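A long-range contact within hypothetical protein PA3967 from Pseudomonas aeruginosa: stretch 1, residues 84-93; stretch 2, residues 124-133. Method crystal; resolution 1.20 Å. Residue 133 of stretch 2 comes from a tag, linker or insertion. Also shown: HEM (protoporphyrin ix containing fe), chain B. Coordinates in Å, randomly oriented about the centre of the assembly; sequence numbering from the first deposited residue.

Stretch 1 (84-93) LDIRPELYDL
Stretch 2 124-133: GIAVIKSYYG

Stretch 2 enters as a helix that runs through its first half and beyond, with phi/psi near -60/-42 and bonds such as Lys 129 N to Ile 125 O (2.9 Å). Stretch 1 approaches as an extended segment, Ile 86 (-108/107) and Arg 87 (-64/142), then folds through a type I turn from Arg 87 to Leu 90 and is helical by Tyr 91. CA atoms pair Tyr 91 with Ile 125 (7.1 Å), Pro 88 with Lys 129 (5.4 Å) and Arg 87 with Tyr 132 (7.0 Å), so the two stretches run in opposite directions.

Ile 125 (mt) packs its CG2 3.7 Å from Tyr 91 CB. One turn on, Ile 128 (mt) points toward stretch 1, its CG2 3.6 Å from Tyr 91 CZ; the Tyr 91 ring (chi1 -66°, chi2 89°) carries HEM CMC over one face. Lys 129, extended (mttt), lies along Pro 88, its CE 3.3 Å from Pro 88 O, and reaches Asp 92 in a salt bridge whose hydrogen bond, NZ to OD1 at 3.4 Å, is weak.

Past the helix, Tyr 132 (chi1 175°, chi2 73°) receives Pro 88 CD over one ring face, 3.9 Å from the centroid, and Arg 87 CA at 4.3 Å. Its OH donates to Asp 85 OD1 at 2.6 Å, a short bond lying near the ring plane.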

# COMPACT_ATOMS: atom_id res chain seq x y z
N LEU A 84 6.59 7.91 12.71
CA LEU A 84 6.93 8.43 11.38
C LEU A 84 6.13 9.69 11.03
O LEU A 84 6.59 10.52 10.24
CB LEU A 84 6.71 7.37 10.29
CG LEU A 84 7.74 6.23 10.27
CD1 LEU A 84 7.27 5.09 9.41
CD2 LEU A 84 9.09 6.74 9.78
N ASP A 85 4.95 9.82 11.61
CA ASP A 85 4.07 10.98 11.46
C ASP A 85 3.55 11.10 10.03
O ASP A 85 3.87 12.05 9.30
CB ASP A 85 4.74 12.27 11.96
CG ASP A 85 3.80 13.43 12.06
OD1 ASP A 85 2.58 13.24 11.89
OD2 ASP A 85 4.21 14.58 12.33
N ILE A 86 2.68 10.16 9.66
CA ILE A 86 2.10 10.09 8.33
C ILE A 86 0.63 10.50 8.44
O ILE A 86 -0.19 9.75 8.96
CB ILE A 86 2.22 8.67 7.75
CG1 ILE A 86 3.69 8.20 7.77
CG2 ILE A 86 1.61 8.62 6.35
CD1 ILE A 86 4.69 9.14 7.14
N ARG A 87 0.31 11.69 7.96
CA ARG A 87 -1.05 12.22 8.05
C ARG A 87 -2.02 11.35 7.26
O ARG A 87 -1.67 10.85 6.19
CB ARG A 87 -1.10 13.67 7.56
CG ARG A 87 -0.46 14.63 8.53
CD ARG A 87 -0.27 16.03 8.02
NE ARG A 87 0.73 16.74 8.82
CZ ARG A 87 1.26 17.92 8.51
NH1 ARG A 87 0.89 18.57 7.42
NH2 ARG A 87 2.17 18.46 9.32
N PRO A 88 -3.23 11.15 7.79
CA PRO A 88 -4.21 10.28 7.12
C PRO A 88 -4.45 10.60 5.64
O PRO A 88 -4.64 9.67 4.87
CB PRO A 88 -5.47 10.49 7.96
CG PRO A 88 -4.93 10.73 9.32
CD PRO A 88 -3.72 11.61 9.11
N GLU A 89 -4.39 11.87 5.24
CA GLU A 89 -4.63 12.24 3.85
C GLU A 89 -3.64 11.57 2.88
O GLU A 89 -3.95 11.35 1.71
CB GLU A 89 -4.57 13.76 3.67
CG GLU A 89 -5.82 14.52 4.10
CD GLU A 89 -5.71 16.02 3.89
OE1 GLU A 89 -5.17 16.44 2.84
OE2 GLU A 89 -6.15 16.80 4.77
N LEU A 90 -2.44 11.25 3.35
CA LEU A 90 -1.41 10.71 2.48
C LEU A 90 -1.73 9.29 2.00
O LEU A 90 -1.22 8.86 0.97
CB LEU A 90 -0.04 10.78 3.14
CG LEU A 90 0.40 12.21 3.50
CD1 LEU A 90 1.80 12.19 4.08
CD2 LEU A 90 0.34 13.16 2.29
N TYR A 91 -2.57 8.56 2.72
CA TYR A 91 -2.93 7.20 2.31
C TYR A 91 -3.77 7.18 1.04
O TYR A 91 -3.73 6.21 0.29
CB TYR A 91 -3.64 6.44 3.44
CG TYR A 91 -2.72 6.20 4.59
CD1 TYR A 91 -2.61 7.13 5.61
CD2 TYR A 91 -1.91 5.08 4.64
CE1 TYR A 91 -1.74 6.94 6.66
CE2 TYR A 91 -1.04 4.88 5.68
CZ TYR A 91 -0.94 5.82 6.69
OH TYR A 91 -0.05 5.62 7.72
N ASP A 92 -4.51 8.24 0.77
CA ASP A 92 -5.27 8.31 -0.47
C ASP A 92 -4.30 8.38 -1.65
O ASP A 92 -4.55 7.80 -2.71
CB ASP A 92 -6.21 9.52 -0.47
CG ASP A 92 -7.15 9.54 0.73
OD1 ASP A 92 -7.36 8.50 1.38
OD2 ASP A 92 -7.73 10.59 1.10
N LEU A 93 -3.20 9.11 -1.47
CA LEU A 93 -2.16 9.19 -2.50
C LEU A 93 -1.43 7.87 -2.68
O LEU A 93 -1.10 7.48 -3.81
CB LEU A 93 -1.18 10.31 -2.17
CG LEU A 93 -1.75 11.72 -2.03
CD1 LEU A 93 -0.65 12.68 -1.64
CD2 LEU A 93 -2.45 12.16 -3.31
N GLY A 124 -7.38 -2.21 5.79
CA GLY A 124 -6.18 -2.10 6.59
C GLY A 124 -5.76 -0.66 6.76
O GLY A 124 -5.33 -0.26 7.83
N ILE A 125 -5.91 0.13 5.70
CA ILE A 125 -5.61 1.56 5.76
C ILE A 125 -6.45 2.22 6.84
O ILE A 125 -5.97 3.08 7.57
CB ILE A 125 -5.86 2.24 4.38
CG1 ILE A 125 -4.74 1.87 3.39
CG2 ILE A 125 -5.95 3.75 4.51
CD1 ILE A 125 -5.03 2.23 1.96
N ALA A 126 -7.71 1.82 6.97
CA ALA A 126 -8.58 2.37 8.02
C ALA A 126 -7.99 2.12 9.40
O ALA A 126 -8.00 3.03 10.25
CB ALA A 126 -9.97 1.77 7.93
N VAL A 127 -7.48 0.93 9.63
CA VAL A 127 -6.87 0.60 10.92
C VAL A 127 -5.65 1.50 11.16
O VAL A 127 -5.51 2.12 12.23
CB VAL A 127 -6.47 -0.88 11.01
CG1 VAL A 127 -5.75 -1.18 12.31
CG2 VAL A 127 -7.71 -1.79 10.86
N ILE A 128 -4.79 1.61 10.16
CA ILE A 128 -3.57 2.40 10.31
C ILE A 128 -3.91 3.85 10.63
O ILE A 128 -3.37 4.42 11.59
CB ILE A 128 -2.70 2.29 9.05
CG1 ILE A 128 -2.20 0.86 8.90
CG2 ILE A 128 -1.51 3.27 9.13
CD1 ILE A 128 -1.61 0.55 7.55
N LYS A 129 -4.81 4.45 9.86
CA LYS A 129 -5.24 5.84 10.04
C LYS A 129 -5.79 6.08 11.43
O LYS A 129 -5.61 7.17 12.00
CB LYS A 129 -6.33 6.23 9.05
CG LYS A 129 -5.88 6.46 7.63
CD LYS A 129 -7.09 6.86 6.81
CE LYS A 129 -6.75 7.17 5.38
NZ LYS A 129 -7.99 7.45 4.60
N SER A 130 -6.48 5.08 11.97
CA SER A 130 -7.17 5.24 13.24
C SER A 130 -6.20 5.48 14.38
O SER A 130 -6.59 6.04 15.42
CB SER A 130 -8.08 4.04 13.54
OG SER A 130 -7.38 2.90 13.93
N TYR A 131 -4.95 5.06 14.19
CA TYR A 131 -3.92 5.24 15.21
C TYR A 131 -3.12 6.54 15.07
O TYR A 131 -2.28 6.83 15.91
CB TYR A 131 -2.97 4.03 15.20
CG TYR A 131 -3.62 2.82 15.82
CD1 TYR A 131 -4.13 1.79 15.05
CD2 TYR A 131 -3.81 2.75 17.21
CE1 TYR A 131 -4.76 0.69 15.63
CE2 TYR A 131 -4.44 1.66 17.80
CZ TYR A 131 -4.91 0.64 17.00
OH TYR A 131 -5.55 -0.45 17.57
N TYR A 132 -3.40 7.34 14.06
CA TYR A 132 -2.55 8.50 13.80
C TYR A 132 -2.37 9.42 15.03
O TYR A 132 -1.25 9.79 15.39
CB TYR A 132 -3.07 9.31 12.61
CG TYR A 132 -2.26 10.56 12.43
CD1 TYR A 132 -0.96 10.51 11.92
CD2 TYR A 132 -2.74 11.80 12.82
CE1 TYR A 132 -0.19 11.65 11.77
CE2 TYR A 132 -1.97 12.94 12.70
CZ TYR A 132 -0.70 12.86 12.18
OH TYR A 132 0.07 13.99 12.07
N GLY A 133 -3.48 9.80 15.65
CA GLY A 133 -3.46 10.76 16.75
C GLY A 133 -3.52 10.10 18.11
O GLY A 133 -3.86 10.75 19.10
CHA HEM B . 8.15 2.74 6.54
CHB HEM B . 4.34 0.03 4.94
CHC HEM B . 1.95 4.04 4.10
CHD HEM B . 5.92 6.68 4.77
C1A HEM B . 7.29 1.68 6.26
C2A HEM B . 7.53 0.27 6.54
C3A HEM B . 6.51 -0.46 6.10
C4A HEM B . 5.54 0.42 5.50
CMA HEM B . 6.38 -2.00 6.21
CAA HEM B . 8.77 -0.27 7.25
CBA HEM B . 8.37 -0.74 8.66
CGA HEM B . 7.48 0.24 9.39
O1A HEM B . 7.95 1.35 9.74
O2A HEM B . 6.28 -0.08 9.65
C1B HEM B . 3.32 0.86 4.59
C2B HEM B . 1.99 0.52 4.12
C3B HEM B . 1.31 1.64 3.89
C4B HEM B . 2.24 2.73 4.21
CMB HEM B . 1.47 -0.92 3.90
CAB HEM B . -0.14 1.79 3.36
CBB HEM B . -1.14 1.01 3.77
C1C HEM B . 2.85 5.07 4.14
C2C HEM B . 2.54 6.39 3.68
C3C HEM B . 3.63 7.13 3.83
C4C HEM B . 4.66 6.30 4.41
CMC HEM B . 1.18 6.80 3.13
CAC HEM B . 3.72 8.62 3.47
CBC HEM B . 4.84 9.18 3.04
C1D HEM B . 6.88 5.90 5.33
C2D HEM B . 8.18 6.38 5.70
C3D HEM B . 8.91 5.18 6.25
C4D HEM B . 7.98 4.07 6.16
CMD HEM B . 8.70 7.81 5.55
CAD HEM B . 10.36 5.23 6.73
CBD HEM B . 11.29 5.27 5.51
CGD HEM B . 12.74 5.42 5.92
O1D HEM B . 13.11 6.52 6.41
O2D HEM B . 13.54 4.45 5.77
NA HEM B . 6.06 1.71 5.62
NB HEM B . 3.45 2.23 4.64
NC HEM B . 4.15 5.03 4.57
ND HEM B . 6.80 4.55 5.62
FE HEM B . 5.20 3.36 5.21